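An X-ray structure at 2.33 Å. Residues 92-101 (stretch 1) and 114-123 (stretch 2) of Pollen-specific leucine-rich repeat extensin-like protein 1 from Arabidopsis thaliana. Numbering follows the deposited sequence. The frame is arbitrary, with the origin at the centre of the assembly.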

# COMPACT_ATOMS: atom_id res chain seq x y z
N LEU A 92 -7.96 6.78 -32.42
CA LEU A 92 -8.25 5.66 -31.53
C LEU A 92 -6.93 5.08 -31.02
O LEU A 92 -6.04 4.80 -31.83
CB LEU A 92 -9.03 4.57 -32.26
CG LEU A 92 -9.58 3.39 -31.43
CD1 LEU A 92 -10.64 3.87 -30.44
CD2 LEU A 92 -10.14 2.31 -32.35
N VAL A 93 -6.82 4.89 -29.70
CA VAL A 93 -5.61 4.35 -29.07
C VAL A 93 -5.98 3.31 -28.02
O VAL A 93 -7.09 3.31 -27.48
CB VAL A 93 -4.73 5.45 -28.41
CG1 VAL A 93 -4.38 6.56 -29.40
CG2 VAL A 93 -5.40 6.02 -27.15
N VAL A 94 -5.04 2.39 -27.76
CA VAL A 94 -5.14 1.46 -26.64
C VAL A 94 -4.66 2.20 -25.40
O VAL A 94 -3.47 2.51 -25.27
CB VAL A 94 -4.33 0.18 -26.88
CG1 VAL A 94 -4.28 -0.67 -25.61
CG2 VAL A 94 -4.92 -0.64 -28.04
N ALA A 95 -5.58 2.48 -24.48
CA ALA A 95 -5.32 3.33 -23.34
C ALA A 95 -5.27 2.56 -22.04
O ALA A 95 -4.78 3.09 -21.03
CB ALA A 95 -6.40 4.43 -23.21
N GLY A 96 -5.75 1.33 -22.05
CA GLY A 96 -5.87 0.57 -20.83
C GLY A 96 -5.77 -0.92 -21.05
O GLY A 96 -6.20 -1.45 -22.08
N ILE A 97 -5.18 -1.59 -20.08
CA ILE A 97 -5.13 -3.04 -20.02
C ILE A 97 -5.66 -3.42 -18.65
O ILE A 97 -5.27 -2.82 -17.65
CB ILE A 97 -3.69 -3.54 -20.22
CG1 ILE A 97 -3.19 -3.12 -21.60
CG2 ILE A 97 -3.62 -5.03 -19.95
CD1 ILE A 97 -3.75 -3.94 -22.74
N ASP A 98 -6.59 -4.36 -18.61
CA ASP A 98 -7.15 -4.80 -17.34
C ASP A 98 -7.45 -6.29 -17.47
O ASP A 98 -8.45 -6.67 -18.08
CB ASP A 98 -8.38 -4.02 -16.94
CG ASP A 98 -8.80 -4.29 -15.49
OD1 ASP A 98 -8.46 -5.37 -14.94
OD2 ASP A 98 -9.47 -3.41 -14.90
N LEU A 99 -6.58 -7.11 -16.85
CA LEU A 99 -6.70 -8.55 -16.76
C LEU A 99 -6.85 -9.01 -15.31
O LEU A 99 -6.50 -10.15 -14.98
CB LEU A 99 -5.48 -9.22 -17.41
CG LEU A 99 -5.26 -8.85 -18.89
CD1 LEU A 99 -3.89 -9.35 -19.44
CD2 LEU A 99 -6.42 -9.38 -19.73
N ASN A 100 -7.35 -8.14 -14.43
CA ASN A 100 -7.50 -8.49 -13.01
C ASN A 100 -8.19 -9.83 -12.85
O ASN A 100 -9.24 -10.08 -13.46
CB ASN A 100 -8.29 -7.41 -12.25
CG ASN A 100 -7.45 -6.22 -11.90
OD1 ASN A 100 -6.23 -6.23 -12.08
ND2 ASN A 100 -8.09 -5.18 -11.41
N HIS A 101 -7.56 -10.71 -12.08
CA HIS A 101 -8.11 -12.01 -11.69
C HIS A 101 -8.14 -13.03 -12.82
O HIS A 101 -8.84 -14.05 -12.70
CB HIS A 101 -9.52 -11.86 -11.12
CG HIS A 101 -9.55 -11.04 -9.87
ND1 HIS A 101 -9.92 -9.71 -9.87
CD2 HIS A 101 -9.23 -11.35 -8.59
CE1 HIS A 101 -9.84 -9.25 -8.63
NE2 HIS A 101 -9.43 -10.22 -7.84
N LEU A 114 5.65 -1.18 -26.74
CA LEU A 114 5.02 -0.54 -27.88
C LEU A 114 3.66 0.07 -27.53
O LEU A 114 3.13 0.85 -28.32
CB LEU A 114 4.86 -1.55 -29.03
CG LEU A 114 6.17 -1.98 -29.73
CD1 LEU A 114 5.95 -3.21 -30.56
CD2 LEU A 114 6.82 -0.87 -30.56
N LEU A 115 3.09 -0.26 -26.37
CA LEU A 115 1.77 0.24 -25.99
C LEU A 115 1.85 1.66 -25.44
O LEU A 115 1.49 1.94 -24.29
CB LEU A 115 1.13 -0.70 -24.98
CG LEU A 115 0.83 -2.08 -25.57
CD1 LEU A 115 0.41 -3.09 -24.49
CD2 LEU A 115 -0.25 -1.94 -26.64
N THR A 116 2.33 2.58 -26.28
CA THR A 116 2.78 3.88 -25.76
C THR A 116 1.64 4.77 -25.31
O THR A 116 1.90 5.82 -24.72
CB THR A 116 3.61 4.64 -26.80
OG1 THR A 116 2.89 4.72 -28.03
CG2 THR A 116 4.97 3.95 -27.05
N ASP A 117 0.39 4.40 -25.57
CA ASP A 117 -0.73 5.21 -25.10
C ASP A 117 -1.34 4.69 -23.80
O ASP A 117 -2.29 5.30 -23.30
CB ASP A 117 -1.81 5.29 -26.19
CG ASP A 117 -1.26 5.87 -27.50
OD1 ASP A 117 -0.65 6.97 -27.43
OD2 ASP A 117 -1.39 5.22 -28.57
N VAL A 118 -0.83 3.59 -23.26
CA VAL A 118 -1.47 2.99 -22.09
C VAL A 118 -1.20 3.85 -20.86
O VAL A 118 -0.06 4.26 -20.59
CB VAL A 118 -0.97 1.55 -21.88
CG1 VAL A 118 -1.31 1.08 -20.49
CG2 VAL A 118 -1.61 0.64 -22.89
N ALA A 119 -2.26 4.18 -20.14
CA ALA A 119 -2.17 4.86 -18.86
C ALA A 119 -2.69 4.03 -17.72
O ALA A 119 -2.42 4.35 -16.55
CB ALA A 119 -2.94 6.19 -18.91
N LEU A 120 -3.42 2.97 -18.01
CA LEU A 120 -4.00 2.11 -16.99
C LEU A 120 -3.53 0.70 -17.25
O LEU A 120 -3.70 0.17 -18.36
CB LEU A 120 -5.52 2.22 -17.02
CG LEU A 120 -6.37 1.44 -16.04
CD1 LEU A 120 -7.61 2.28 -15.87
CD2 LEU A 120 -6.73 0.02 -16.57
N PHE A 121 -2.93 0.08 -16.24
CA PHE A 121 -2.43 -1.29 -16.37
C PHE A 121 -2.78 -2.05 -15.09
O PHE A 121 -2.13 -1.87 -14.05
CB PHE A 121 -0.94 -1.27 -16.66
CG PHE A 121 -0.37 -2.61 -17.02
CD1 PHE A 121 -0.40 -3.05 -18.34
CD2 PHE A 121 0.19 -3.42 -16.06
CE1 PHE A 121 0.13 -4.29 -18.69
CE2 PHE A 121 0.74 -4.65 -16.40
CZ PHE A 121 0.69 -5.09 -17.73
N HIS A 122 -3.84 -2.87 -15.16
CA HIS A 122 -4.32 -3.65 -14.01
C HIS A 122 -4.14 -5.13 -14.33
O HIS A 122 -4.82 -5.66 -15.21
CB HIS A 122 -5.79 -3.35 -13.71
CG HIS A 122 -6.08 -1.92 -13.38
ND1 HIS A 122 -7.36 -1.41 -13.32
CD2 HIS A 122 -5.25 -0.88 -13.10
CE1 HIS A 122 -7.31 -0.13 -13.03
NE2 HIS A 122 -6.05 0.23 -12.90
N VAL A 123 -3.23 -5.81 -13.62
CA VAL A 123 -3.10 -7.27 -13.77
C VAL A 123 -3.07 -7.95 -12.40
O VAL A 123 -2.38 -8.95 -12.21
CB VAL A 123 -1.87 -7.66 -14.62
CG1 VAL A 123 -2.08 -7.24 -16.12
CG2 VAL A 123 -0.59 -7.07 -14.09
O HOH W 1 -2.51 2.77 -29.14

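The two stretches meet as neighbouring parallel strands, 92-98 and 120-122, whose directions differ by only 6°, and most of the polar pairing between them is done by the backbone. In a parallel ladder a residue on one strand reaches two residues on the other, and Ile-97 shows the pattern clearly. Its amide gives a hydrogen bond from Ile-97 N to Leu-120 O at 2.9 Å, while its carbonyl accepts one from His-122 N to Ile-97 O, also 2.9 Å and nearly straight at 171°. The ladder continues with Leu-99 N to His-122 O at 2.8 Å, so that both backbone groups of His-122 are used by stretch 1.

At the start of the ladder, Ala-95 O takes two donors: Ala-119 N lies 2.9 Å from Ala-95 O, with good geometry, and Leu-120 N lies 3.3 Å from it, a weak bond. The carbonyls of stretch 2 also receive CA-H...O contacts, from Gly-96 CA to Leu-120 O and from Asp-98 CA to His-122 O, both 3.3 Å.

Before the ladder begins, stretch 2 makes a type I turn from Leu-115 to Val-118. The amide of Val-118 is spent on this turn, in a bond from Val-118 N to Leu-115 O of 3.0 Å. Val-118 N also lies 3.5 Å from Val-94 O, but the angle is too poor for a hydrogen bond. The amide of Val-94 is satisfied through a water: the water accepts from Val-94 N at 2.9 Å and donates to Asp-117 OD2 at 2.8 Å. An aspartate suits this position because its carboxylate can accept from a water that the backbone amide has itself engaged.

Side chains sort by face. Ile-97 and Phe-121 share one face, where Ile-97 CB packs 3.8 Å from Phe-121 CD1. Ile-97 is branched at CB, which places bulk close to the backbone, and Ile-97 CG1 also lies 4.3 Å from Val-118 CG2. Val-118 CG2 is also 4.0 Å from Val-94 CG1, joining the apolar residues near the turn. Past the ladder, Leu-99 CB approaches Val-123 CG1 at 4.1 Å.

The other face carries Leu-120, Asp-98 and His-122. Gly-96, paired with Leu-120, has no side chain. Asp-98 and His-122 complement each other as acceptor and donor: His-122 ND1 gives a weak bond to Asp-98 OD2 at 3.3 Å, with the carboxylate oxygen at the ring edge, near its plane, where the nitrogen's hydrogen lies. Asp-98 OD2 and His-122 NE2 have further partners elsewhere in the structure. The second carboxylate oxygen, Asp-98 OD1, accepts from Asn-100 N at 3.0 Å, bracing the loop just after the strand. Asn-100 OD1 comes within 3.4 Å of Val-123 N, but at a poor angle, and finds its hydrogen bond outside this contact.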